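Local structure of ABC-type metal ion transport system, periplasmic component (Vibrio vulnificus, 3K2D) at residues A[30-35]-A[219-224]; A[48-51]-A[55-58]; A[97-102]-A[125-130]; A[121-126]-A[171-176]. The protein binds methionine, probably as the substrate-binding lipoprotein of an ABC-type uptake system, and activates Toll-like receptor 2. The protein carries 4 engineered substitutions. All coordinates share one frame; numbering follows the deposited sequence.

Contact 1: residues A[30-35]-A[219-224]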
loop_
_atom_site.group_PDB
_atom_site.type_symbol
_atom_site.label_atom_id
_atom_site.label_comp_id
_atom_site.label_asym_id
_atom_site.label_seq_id
_atom_site.Cartn_x
_atom_site.Cartn_y
_atom_site.Cartn_z
ATOM N N GLU A 30 -23.717 -8.782 8.498
ATOM C CA GLU A 30 -24.433 -10.046 8.492
ATOM C C GLU A 30 -23.971 -10.959 9.613
ATOM O O GLU A 30 -24.785 -11.608 10.261
ATOM C CB GLU A 30 -24.237 -10.747 7.146
ATOM C CG GLU A 30 -24.303 -9.792 5.969
ATOM C CD GLU A 30 -24.238 -10.492 4.626
ATOM O OE1 GLU A 30 -23.391 -11.408 4.459
ATOM O OE2 GLU A 30 -25.031 -10.111 3.733
ATOM N N LYS A 31 -22.663 -11.002 9.843
ATOM C CA LYS A 31 -22.086 -11.854 10.876
ATOM C C LYS A 31 -22.068 -11.277 12.292
ATOM O O LYS A 31 -22.349 -11.987 13.256
ATOM C CB LYS A 31 -20.651 -12.234 10.501
ATOM C CG LYS A 31 -20.514 -13.256 9.394
ATOM C CD LYS A 31 -19.040 -13.519 9.106
ATOM C CE LYS A 31 -18.830 -14.720 8.184
ATOM N NZ LYS A 31 -19.004 -16.028 8.881
ATOM N N TYR A 32 -21.738 -9.999 12.431
ATOM C CA TYR A 32 -21.648 -9.411 13.765
ATOM C C TYR A 32 -22.627 -8.273 14.042
ATOM O O TYR A 32 -22.648 -7.723 15.148
ATOM C CB TYR A 32 -20.211 -8.933 13.997
ATOM C CG TYR A 32 -19.188 -9.945 13.534
ATOM C CD1 TYR A 32 -19.103 -11.204 14.135
ATOM C CD2 TYR A 32 -18.351 -9.677 12.447
ATOM C CE1 TYR A 32 -18.223 -12.172 13.663
ATOM C CE2 TYR A 32 -17.465 -10.640 11.964
ATOM C CZ TYR A 32 -17.408 -11.886 12.577
ATOM O OH TYR A 32 -16.551 -12.859 12.097
ATOM N N GLY A 33 -23.442 -7.927 13.051
ATOM C CA GLY A 33 -24.384 -6.841 13.243
ATOM C C GLY A 33 -23.624 -5.568 13.545
ATOM O O GLY A 33 -24.080 -4.723 14.303
ATOM N N LEU A 34 -22.451 -5.448 12.935
ATOM C CA LEU A 34 -21.580 -4.298 13.115
ATOM C C LEU A 34 -21.807 -3.327 11.966
ATOM O O LEU A 34 -21.515 -3.644 10.819
ATOM C CB LEU A 34 -20.117 -4.754 13.104
ATOM C CG LEU A 34 -19.039 -3.993 13.888
ATOM C CD1 LEU A 34 -17.713 -4.204 13.174
ATOM C CD2 LEU A 34 -19.345 -2.512 13.988
ATOM N N ASP A 35 -22.334 -2.149 12.263
ATOM C CA ASP A 35 -22.565 -1.169 11.214
ATOM C C ASP A 35 -21.293 -0.383 10.947
ATOM O O ASP A 35 -20.776 0.297 11.830
ATOM C CB ASP A 35 -23.706 -0.232 11.597
ATOM C CG ASP A 35 -25.058 -0.915 11.521
ATOM O OD1 ASP A 35 -25.293 -1.646 10.533
ATOM O OD2 ASP A 35 -25.882 -0.724 12.436
ATOM N N PHE A 219 -14.323 -6.340 12.856
ATOM C CA PHE A 219 -14.094 -5.894 11.493
ATOM C C PHE A 219 -12.914 -6.668 10.901
ATOM O O PHE A 219 -12.945 -7.051 9.733
ATOM C CB PHE A 219 -13.805 -4.395 11.448
ATOM C CG PHE A 219 -13.595 -3.880 10.063
ATOM C CD1 PHE A 219 -14.666 -3.727 9.199
ATOM C CD2 PHE A 219 -12.314 -3.631 9.588
ATOM C CE1 PHE A 219 -14.458 -3.339 7.882
ATOM C CE2 PHE A 219 -12.102 -3.245 8.278
ATOM C CZ PHE A 219 -13.172 -3.100 7.424
ATOM N N VAL A 220 -11.882 -6.893 11.717
ATOM C CA VAL A 220 -10.690 -7.637 11.302
ATOM C C VAL A 220 -11.088 -9.030 10.842
ATOM O O VAL A 220 -10.605 -9.517 9.825
ATOM C CB VAL A 220 -9.669 -7.799 12.467
ATOM C CG1 VAL A 220 -8.568 -8.767 12.075
ATOM C CG2 VAL A 220 -9.064 -6.471 12.828
ATOM N N LYS A 221 -11.971 -9.670 11.597
ATOM C CA LYS A 221 -12.416 -11.018 11.266
ATOM C C LYS A 221 -13.212 -11.022 9.960
ATOM O O LYS A 221 -13.001 -11.858 9.082
ATOM C CB LYS A 221 -13.258 -11.591 12.418
ATOM C CG LYS A 221 -13.038 -13.082 12.650
ATOM C CD LYS A 221 -13.875 -13.647 13.805
ATOM C CE LYS A 221 -13.427 -13.137 15.178
ATOM N NZ LYS A 221 -13.723 -11.688 15.408
ATOM N N ALA A 222 -14.122 -10.073 9.833
ATOM C CA ALA A 222 -14.939 -9.972 8.636
ATOM C C ALA A 222 -14.085 -9.789 7.373
ATOM O O ALA A 222 -14.399 -10.333 6.312
ATOM C CB ALA A 222 -15.917 -8.805 8.787
ATOM N N TYR A 223 -13.000 -9.030 7.503
ATOM C CA TYR A 223 -12.108 -8.724 6.386
ATOM C C TYR A 223 -11.293 -9.932 5.978
ATOM O O TYR A 223 -10.762 -9.983 4.871
ATOM C CB TYR A 223 -11.162 -7.586 6.792
ATOM C CG TYR A 223 -10.637 -6.703 5.673
ATOM C CD1 TYR A 223 -9.766 -7.197 4.699
ATOM C CD2 TYR A 223 -10.981 -5.351 5.621
ATOM C CE1 TYR A 223 -9.245 -6.356 3.699
ATOM C CE2 TYR A 223 -10.472 -4.511 4.635
ATOM C CZ TYR A 223 -9.605 -5.013 3.678
ATOM O OH TYR A 223 -9.097 -4.158 2.715
ATOM N N GLN A 224 -11.191 -10.907 6.874
ATOM C CA GLN A 224 -10.409 -12.104 6.594
ATOM C C GLN A 224 -11.265 -13.290 6.182
ATOM O O GLN A 224 -10.753 -14.398 6.025
ATOM C CB GLN A 224 -9.572 -12.477 7.816
ATOM C CG GLN A 224 -8.780 -11.316 8.374
ATOM C CD GLN A 224 -7.959 -11.693 9.578
ATOM O OE1 GLN A 224 -8.422 -12.421 10.451
ATOM N NE2 GLN A 224 -6.739 -11.187 9.644
#

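Contact 2: residues A[48-51]-A[55-58]. Engineered in segment 55-58: Met58 (natural residue Ile).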
loop_
_atom_site.group_PDB
_atom_site.type_symbol
_atom_site.label_atom_id
_atom_site.label_comp_id
_atom_site.label_asym_id
_atom_site.label_seq_id
_atom_site.Cartn_x
_atom_site.Cartn_y
_atom_site.Cartn_z
ATOM N N ASN A 48 -3.459 7.538 9.363
ATOM C CA ASN A 48 -2.988 7.423 10.742
ATOM C C ASN A 48 -3.273 8.695 11.526
ATOM O O ASN A 48 -3.602 8.640 12.710
ATOM C CB ASN A 48 -1.491 7.130 10.806
ATOM C CG ASN A 48 -1.152 5.728 10.354
ATOM O OD1 ASN A 48 -1.921 4.790 10.576
ATOM N ND2 ASN A 48 0.008 5.571 9.727
ATOM N N ALA A 49 -3.138 9.846 10.873
ATOM C CA ALA A 49 -3.402 11.109 11.544
ATOM C C ALA A 49 -4.868 11.164 11.953
ATOM O O ALA A 49 -5.197 11.635 13.036
ATOM C CB ALA A 49 -3.062 12.283 10.628
ATOM N N ALA A 50 -5.749 10.676 11.087
ATOM C CA ALA A 50 -7.173 10.691 11.397
ATOM C C ALA A 50 -7.458 9.746 12.557
ATOM O O ALA A 50 -8.221 10.072 13.475
ATOM C CB ALA A 50 -7.994 10.277 10.173
ATOM N N LEU A 51 -6.833 8.573 12.502
ATOM C CA LEU A 51 -7.007 7.565 13.529
ATOM C C LEU A 51 -6.550 8.124 14.878
ATOM O O LEU A 51 -7.290 8.089 15.867
ATOM C CB LEU A 51 -6.203 6.314 13.161
ATOM C CG LEU A 51 -6.203 5.161 14.173
ATOM C CD1 LEU A 51 -7.621 4.847 14.598
ATOM C CD2 LEU A 51 -5.538 3.930 13.561
ATOM N N SER A 55 -10.721 10.916 14.513
ATOM C CA SER A 55 -11.681 11.155 13.443
ATOM C C SER A 55 -12.236 9.847 12.905
ATOM O O SER A 55 -13.324 9.822 12.325
ATOM C CB SER A 55 -11.025 11.952 12.314
ATOM O OG SER A 55 -10.508 13.180 12.797
ATOM N N ILE A 56 -11.477 8.767 13.078
ATOM C CA ILE A 56 -11.912 7.440 12.651
ATOM C C ILE A 56 -11.491 6.444 13.728
ATOM O O ILE A 56 -10.575 6.714 14.505
ATOM C CB ILE A 56 -11.310 7.008 11.286
ATOM C CG1 ILE A 56 -9.782 7.124 11.311
ATOM C CG2 ILE A 56 -11.920 7.827 10.163
ATOM C CD1 ILE A 56 -9.112 6.665 10.015
ATOM N N ASP A 57 -12.156 5.296 13.774
ATOM C CA ASP A 57 -11.873 4.292 14.792
ATOM C C ASP A 57 -10.794 3.303 14.376
ATOM O O ASP A 57 -10.235 2.610 15.222
ATOM C CB ASP A 57 -13.167 3.553 15.150
ATOM C CG ASP A 57 -14.237 4.484 15.721
ATOM O OD1 ASP A 57 -14.205 4.773 16.939
ATOM O OD2 ASP A 57 -15.111 4.939 14.947
ATOM N N MET A 58 -10.510 3.234 13.078
ATOM C CA MET A 58 -9.476 2.336 12.555
ATOM C C MET A 58 -9.237 2.582 11.064
ATOM O O MET A 58 -10.014 3.288 10.414
ATOM C CB MET A 58 -9.853 0.852 12.803
ATOM C CG MET A 58 -11.108 0.306 12.068
ATOM S SD MET A 58 -11.638 -1.385 12.509
ATOM C CE MET A 58 -12.710 -1.014 13.605
#

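Contact 3: residues A[97-102]-A[125-130]. Engineered in segment 97-102: Ala100 (natural residue Glu), Ala101 (natural residue Glu).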
loop_
_atom_site.group_PDB
_atom_site.type_symbol
_atom_site.label_atom_id
_atom_site.label_comp_id
_atom_site.label_asym_id
_atom_site.label_seq_id
_atom_site.Cartn_x
_atom_site.Cartn_y
_atom_site.Cartn_z
ATOM N N LYS A 97 8.857 -3.811 -22.189
ATOM C CA LYS A 97 8.170 -5.006 -21.732
ATOM C C LYS A 97 9.141 -5.810 -20.856
ATOM O O LYS A 97 8.743 -6.747 -20.166
ATOM C CB LYS A 97 7.726 -5.819 -22.955
ATOM C CG LYS A 97 6.862 -7.014 -22.656
ATOM C CD LYS A 97 6.698 -7.896 -23.897
ATOM C CE LYS A 97 5.982 -9.216 -23.559
ATOM N NZ LYS A 97 5.824 -10.129 -24.744
ATOM N N SER A 98 10.415 -5.430 -20.883
ATOM C CA SER A 98 11.433 -6.108 -20.091
ATOM C C SER A 98 12.499 -5.119 -19.633
ATOM O O SER A 98 12.710 -4.076 -20.250
ATOM C CB SER A 98 12.099 -7.215 -20.903
ATOM O OG SER A 98 13.051 -6.665 -21.799
ATOM N N VAL A 99 13.174 -5.465 -18.546
ATOM C CA VAL A 99 14.209 -4.621 -17.975
ATOM C C VAL A 99 15.506 -4.691 -18.778
ATOM O O VAL A 99 16.190 -3.686 -18.968
ATOM C CB VAL A 99 14.454 -5.021 -16.503
ATOM C CG1 VAL A 99 15.890 -4.763 -16.099
ATOM C CG2 VAL A 99 13.519 -4.236 -15.620
ATOM N N ALA A 100 15.857 -5.881 -19.241
ATOM C CA ALA A 100 17.069 -6.014 -20.034
ATOM C C ALA A 100 16.761 -5.302 -21.342
ATOM O O ALA A 100 15.675 -5.481 -21.901
ATOM C CB ALA A 100 17.378 -7.478 -20.287
ATOM N N ALA A 101 17.699 -4.495 -21.820
ATOM C CA ALA A 101 17.511 -3.742 -23.058
ATOM C C ALA A 101 16.760 -2.452 -22.771
ATOM O O ALA A 101 16.054 -1.904 -23.616
ATOM C CB ALA A 101 16.763 -4.574 -24.103
ATOM N N LEU A 102 16.912 -1.986 -21.543
ATOM C CA LEU A 102 16.323 -0.736 -21.116
ATOM C C LEU A 102 17.451 0.198 -21.539
ATOM O O LEU A 102 18.622 -0.056 -21.245
ATOM C CB LEU A 102 16.155 -0.751 -19.597
ATOM C CG LEU A 102 15.214 0.190 -18.853
ATOM C CD1 LEU A 102 13.953 0.442 -19.655
ATOM C CD2 LEU A 102 14.867 -0.455 -17.513
ATOM N N GLU A 125 17.113 -3.651 -7.380
ATOM C CA GLU A 125 18.322 -4.443 -7.207
ATOM C C GLU A 125 18.062 -5.881 -7.639
ATOM O O GLU A 125 18.902 -6.501 -8.285
ATOM C CB GLU A 125 18.754 -4.398 -5.751
ATOM C CG GLU A 125 20.009 -5.163 -5.437
ATOM C CD GLU A 125 20.420 -4.986 -3.990
ATOM O OE1 GLU A 125 19.535 -5.085 -3.119
ATOM O OE2 GLU A 125 21.618 -4.750 -3.724
ATOM N N GLN A 126 16.889 -6.405 -7.293
ATOM C CA GLN A 126 16.537 -7.770 -7.670
ATOM C C GLN A 126 16.444 -7.921 -9.176
ATOM O O GLN A 126 16.516 -9.025 -9.703
ATOM C CB GLN A 126 15.207 -8.173 -7.033
ATOM C CG GLN A 126 15.313 -8.293 -5.550
ATOM C CD GLN A 126 16.403 -9.259 -5.171
ATOM O OE1 GLN A 126 16.249 -10.467 -5.340
ATOM N NE2 GLN A 126 17.526 -8.738 -4.682
ATOM N N GLN A 127 16.268 -6.805 -9.867
ATOM C CA GLN A 127 16.167 -6.822 -11.315
ATOM C C GLN A 127 17.550 -6.650 -11.928
ATOM O O GLN A 127 17.724 -6.743 -13.140
ATOM C CB GLN A 127 15.243 -5.696 -11.774
ATOM C CG GLN A 127 13.879 -6.166 -12.235
ATOM C CD GLN A 127 13.306 -7.271 -11.370
ATOM O OE1 GLN A 127 13.085 -7.087 -10.176
ATOM N NE2 GLN A 127 13.060 -8.427 -11.973
ATOM N N GLY A 128 18.535 -6.395 -11.077
ATOM C CA GLY A 128 19.888 -6.208 -11.553
ATOM C C GLY A 128 20.108 -4.834 -12.156
ATOM O O GLY A 128 21.116 -4.609 -12.824
ATOM N N LEU A 129 19.174 -3.915 -11.931
ATOM C CA LEU A 129 19.303 -2.568 -12.474
ATOM C C LEU A 129 20.281 -1.750 -11.654
ATOM O O LEU A 129 20.919 -0.832 -12.161
ATOM C CB LEU A 129 17.946 -1.866 -12.491
ATOM C CG LEU A 129 16.925 -2.382 -13.502
ATOM C CD1 LEU A 129 15.586 -1.721 -13.235
ATOM C CD2 LEU A 129 17.402 -2.083 -14.927
ATOM N N ILE A 130 20.390 -2.083 -10.375
ATOM C CA ILE A 130 21.301 -1.378 -9.478
ATOM C C ILE A 130 21.737 -2.309 -8.363
ATOM O O ILE A 130 21.166 -3.381 -8.176
ATOM C CB ILE A 130 20.630 -0.169 -8.802
ATOM C CG1 ILE A 130 19.482 -0.654 -7.916
ATOM C CG2 ILE A 130 20.140 0.814 -9.843
ATOM C CD1 ILE A 130 19.354 0.104 -6.621
#

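Contact 4: residues A[121-126]-A[171-176]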
loop_
_atom_site.group_PDB
_atom_site.type_symbol
_atom_site.label_atom_id
_atom_site.label_comp_id
_atom_site.label_asym_id
_atom_site.label_seq_id
_atom_site.Cartn_x
_atom_site.Cartn_y
_atom_site.Cartn_z
ATOM N N LEU A 121 13.826 0.406 -4.233
ATOM C CA LEU A 121 15.237 0.245 -4.535
ATOM C C LEU A 121 15.640 -1.217 -4.380
ATOM O O LEU A 121 16.389 -1.744 -5.195
ATOM C CB LEU A 121 16.075 1.148 -3.637
ATOM C CG LEU A 121 15.837 2.648 -3.857
ATOM C CD1 LEU A 121 16.657 3.450 -2.838
ATOM C CD2 LEU A 121 16.211 3.038 -5.293
ATOM N N LEU A 122 15.141 -1.875 -3.337
ATOM C CA LEU A 122 15.431 -3.289 -3.134
ATOM C C LEU A 122 14.914 -4.082 -4.342
ATOM O O LEU A 122 15.584 -4.979 -4.846
ATOM C CB LEU A 122 14.750 -3.795 -1.859
ATOM C CG LEU A 122 15.389 -3.438 -0.509
ATOM C CD1 LEU A 122 14.530 -3.973 0.625
ATOM C CD2 LEU A 122 16.800 -4.024 -0.440
ATOM N N LEU A 123 13.720 -3.738 -4.809
ATOM C CA LEU A 123 13.125 -4.415 -5.956
ATOM C C LEU A 123 13.955 -4.204 -7.220
ATOM O O LEU A 123 14.154 -5.130 -8.006
ATOM C CB LEU A 123 11.702 -3.911 -6.177
ATOM C CG LEU A 123 10.964 -4.542 -7.355
ATOM C CD1 LEU A 123 10.871 -6.045 -7.167
ATOM C CD2 LEU A 123 9.584 -3.927 -7.475
ATOM N N LEU A 124 14.437 -2.981 -7.418
ATOM C CA LEU A 124 15.255 -2.674 -8.583
ATOM C C LEU A 124 16.519 -3.527 -8.560
ATOM O O LEU A 124 16.945 -4.061 -9.584
ATOM C CB LEU A 124 15.630 -1.189 -8.595
ATOM C CG LEU A 124 14.488 -0.238 -8.965
ATOM C CD1 LEU A 124 14.921 1.216 -8.787
ATOM C CD2 LEU A 124 14.058 -0.523 -10.404
ATOM N N GLU A 125 17.113 -3.651 -7.380
ATOM C CA GLU A 125 18.322 -4.443 -7.207
ATOM C C GLU A 125 18.062 -5.881 -7.639
ATOM O O GLU A 125 18.902 -6.501 -8.285
ATOM C CB GLU A 125 18.754 -4.398 -5.751
ATOM C CG GLU A 125 20.009 -5.163 -5.437
ATOM C CD GLU A 125 20.420 -4.986 -3.990
ATOM O OE1 GLU A 125 19.535 -5.085 -3.119
ATOM O OE2 GLU A 125 21.618 -4.750 -3.724
ATOM N N GLN A 126 16.889 -6.405 -7.293
ATOM C CA GLN A 126 16.537 -7.770 -7.670
ATOM C C GLN A 126 16.444 -7.921 -9.176
ATOM O O GLN A 126 16.516 -9.025 -9.703
ATOM C CB GLN A 126 15.207 -8.173 -7.033
ATOM C CG GLN A 126 15.313 -8.293 -5.550
ATOM C CD GLN A 126 16.403 -9.259 -5.171
ATOM O OE1 GLN A 126 16.249 -10.467 -5.340
ATOM N NE2 GLN A 126 17.526 -8.738 -4.682
ATOM N N LEU A 171 10.012 3.850 -16.834
ATOM C CA LEU A 171 9.352 2.830 -16.034
ATOM C C LEU A 171 9.084 3.325 -14.611
ATOM O O LEU A 171 9.880 4.068 -14.044
ATOM C CB LEU A 171 10.238 1.575 -16.035
ATOM C CG LEU A 171 9.814 0.304 -15.300
ATOM C CD1 LEU A 171 10.390 -0.901 -16.025
ATOM C CD2 LEU A 171 10.285 0.356 -13.843
ATOM N N SER A 172 7.959 2.909 -14.042
ATOM C CA SER A 172 7.583 3.329 -12.698
ATOM C C SER A 172 7.108 2.194 -11.814
ATOM O O SER A 172 6.317 1.356 -12.234
ATOM C CB SER A 172 6.456 4.361 -12.757
ATOM O OG SER A 172 6.789 5.460 -13.579
ATOM N N ILE A 173 7.598 2.178 -10.580
ATOM C CA ILE A 173 7.181 1.186 -9.601
ATOM C C ILE A 173 6.016 1.866 -8.887
ATOM O O ILE A 173 6.192 2.887 -8.225
ATOM C CB ILE A 173 8.335 0.849 -8.631
ATOM C CG1 ILE A 173 9.394 0.032 -9.390
ATOM C CG2 ILE A 173 7.809 0.076 -7.423
ATOM C CD1 ILE A 173 10.640 -0.290 -8.589
ATOM N N ILE A 174 4.822 1.306 -9.057
ATOM C CA ILE A 174 3.607 1.880 -8.494
ATOM C C ILE A 174 2.903 0.953 -7.520
ATOM O O ILE A 174 2.773 -0.238 -7.792
ATOM C CB ILE A 174 2.606 2.205 -9.627
ATOM C CG1 ILE A 174 3.302 3.019 -10.721
ATOM C CG2 ILE A 174 1.407 2.948 -9.070
ATOM C CD1 ILE A 174 2.436 3.297 -11.948
ATOM N N ASN A 175 2.453 1.502 -6.389
ATOM C CA ASN A 175 1.711 0.731 -5.392
ATOM C C ASN A 175 0.444 0.268 -6.123
ATOM O O ASN A 175 -0.132 1.031 -6.905
ATOM C CB ASN A 175 1.301 1.624 -4.204
ATOM C CG ASN A 175 2.490 2.164 -3.422
ATOM O OD1 ASN A 175 3.077 1.465 -2.594
ATOM N ND2 ASN A 175 2.852 3.411 -3.683
ATOM N N THR A 176 0.007 -0.964 -5.882
ATOM C CA THR A 176 -1.195 -1.469 -6.550
ATOM C C THR A 176 -2.403 -0.591 -6.210
ATOM O O THR A 176 -3.375 -0.520 -6.955
ATOM C CB THR A 176 -1.477 -2.941 -6.149
ATOM O OG1 THR A 176 -0.399 -3.777 -6.594
ATOM C CG2 THR A 176 -2.770 -3.426 -6.770
#

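Contact 1: residues A[30-35]-A[219-224]
Tyr32 meets Lys221 and Ala222 where the end of helix 16-32 meets helix 214-223, in the first alpha/beta lobe of a periplasmic binding protein fold. No hydrogen bond joins the segments, and the contact is van der Waals packing of two kinds.

The first kind involves the tyrosine ring. Tyr32 CG lies anti to the carbonyl carbon (chi1 -44°), and the ring extends toward the other helix. Its edge meets the methyl of Ala222 nearly in the ring plane, with Tyr32 CE2 4.0 Å from Ala222 CB. Further out, the hydroxyl end crosses the lysine chain at about a right angle. Tyr32 OH is 3.3 Å from Lys221 CD and 3.5 Å from Lys221 CB, so it rests across the aliphatic part of the lysine chain. One ring face is covered by the preceding residue: Lys31 CB sits 3.7 Å above the centre of the Tyr32 ring.

The second kind is aliphatic and comes after the helix. Gly33 leaves the helical conformation with positive phi, and the chain turns to Leu34. The backbone of Leu34 is still hydrogen-bonded to Ala28. The ring of Phe219 belongs to the sheet side, against Val10 and Ile204, so Leu34 meets only the base of that residue. Leu34 CD1 lies 4.0 Å from Phe219 N and 4.3 Å from Phe219 CB.

Contact 2: residues A[48-51]-A[55-58]
Ile56 lays its CG1-CD1 branch against the helix at Ala50 and Leu51. Its chi1 of 54° places CG1 between the backbone N and the carbonyl carbon, and this turns the branch back to the helix. The branch lies alongside the backbone there: Ile56 CG1 is 3.5 Å from Leu51 N. The terminal methyl goes on to Ala50, with Ile56 CD1 3.8 Å from Ala50 CB.

Leu51 reaches the other way. Its CG is anti to the backbone N, and one methyl passes beside the main chain of the loop. Leu51 CD1 lies 3.5 Å from Ile56 O and equally far from Asp57 O. The two side chains therefore each lean on the other's backbone, and they meet near their bases, at 4.1 Å between Leu51 CB and Ile56 CG1.

This is the turn from helix 47-53 into strand 58-63, the closing end of a beta-alpha-beta crossover from strand 36-41 that passes strand 8-13. One backbone bond joins the two segments: Ser55 N donates to Ala50 O at 2.8 Å. The bond is somewhat bent, with 144° at the hydrogen, and the donor is tilted 22° from the carbonyl plane. Arg207 NH1 bonds to both Leu51 O and Ile56 O. Asp57 OD2 accepts from Lys9 N. Met58, an engineered residue, starts its side chain away from the helix and packs on Val8 and Val10 of strand 8-13.

Contact 3: residues A[97-102]-A[125-130]
Leu129 points its side chain at the loop 97-102 and meets Val99 tip to tip. From CB the chain heads toward the loop. CG stands anti to the carbonyl carbon (chi1 -70°), and this sets the branch point facing Val99. CG is the first atom to touch, with Leu129 CG 3.7 Å from Val99 CG1. The two methyls then diverge. Leu129 CD1 takes the other branch of the valine, 4.0 Å from Val99 CG2. Leu129 CD2 stays on the first branch, 3.3 Å from Val99 CG1. The same methyl also reaches Leu102, whose side chain crosses at about a right angle, with Leu129 CD2 4.0 Å from Leu102 CD2. The leucine thus touches residues at both ends of one turn.

That turn is a type II beta turn from Val99 to Leu102. Its two central residues, Ala100 and Ala101, are engineered substitutions. Ser98 OG donates to Ala100 O at 2.9 Å, in the carbonyl plane. The chain of Gln127 crosses Val99 at about a right angle and brings Gln127 CG to 3.9 Å from Val99 CG2.

Leu129 is presented by a Schellman motif that ends helix 114-126. Gly128 has positive phi, and Gly128 N bonds to Glu125 O at 2.8 Å. A second, probable bond runs from Leu129 N to Leu124 O. The contact joins the C-terminal end of this helix to the loop between strands 90-92 and 107-111. Phe192 of strand 192-193 touches Val99 and Gln127, while Lys150 and Ile152, before strand 153-157, touch Leu129.

Contact 4: residues A[121-126]-A[171-176]
Ile173 of strand 171-174 rests its CD1 methyl against Leu123 and Leu124 of helix 114-126. All of the contact between the segments is apolar, and on the strand side the terminal methyl does the touching. Ile173 CD1 is 3.9 Å from Leu123 CD2 on one leucine. On the other it is 3.9 Å from Leu124 CG and just as far from Leu124 CD2. Both leucines cross the isoleucine obliquely. Their first torsions differ: Leu123 has CG anti to the backbone N (chi1 180°), whereas Leu124 has it beside the N (chi1 -74°). Successive residues of the helix thereby reach the same methyl.

Backbone hydrogen bonds hold each side in shape. In the helix, Glu125 N bonds to Leu121 O at 3.0 Å. The strand bonds on two sides: Leu171 and Ile173 pair with Ala109, and Ser172 and Ile174 pair with Tyr92 and Ala90. Side chains alternate along it. Ser172, on the other face of the strand from Ile173, bonds through OG to Ser165 OG of helix 162-165.

Just past the strand, Asn175 belongs to the methionine pocket and touches the ligand. Asn116 and Arg119 of helix 114-126 belong to that pocket too, so both elements lead to it. The helix packs on the five-stranded sheet of the second lobe. In that sheet strand 171-174 lies between strands 107-111 and 90-92. Ile108 of strand 107-111 touches Leu124, and Phe192 of strand 192-193 packs against Leu123, Leu124 and Ile173.

In the fold
Contact 1 opens at the end of helix 16-32 and closes on helix 214-223, so its loop holds the other three contacts. Contact 2 comes first within it, a local closure between helix 47-53 and strand 58-63. The two meet in the first lobe, where Phe219 CD2 packs 3.7 Å from SD of the engineered Met58. After strand 78-83 the chain enters the second lobe. Contact 3 closes a loop from 97-102 to the end of helix 114-126. Contact 4 opens on that same helix, sharing Glu125 and Gln126, and closes on strand 171-174. Strand 202-207 returns it to the first lobe before contact 1 closes. Contacts 3 and 4 lie across the chain's centre from contacts 1 and 2.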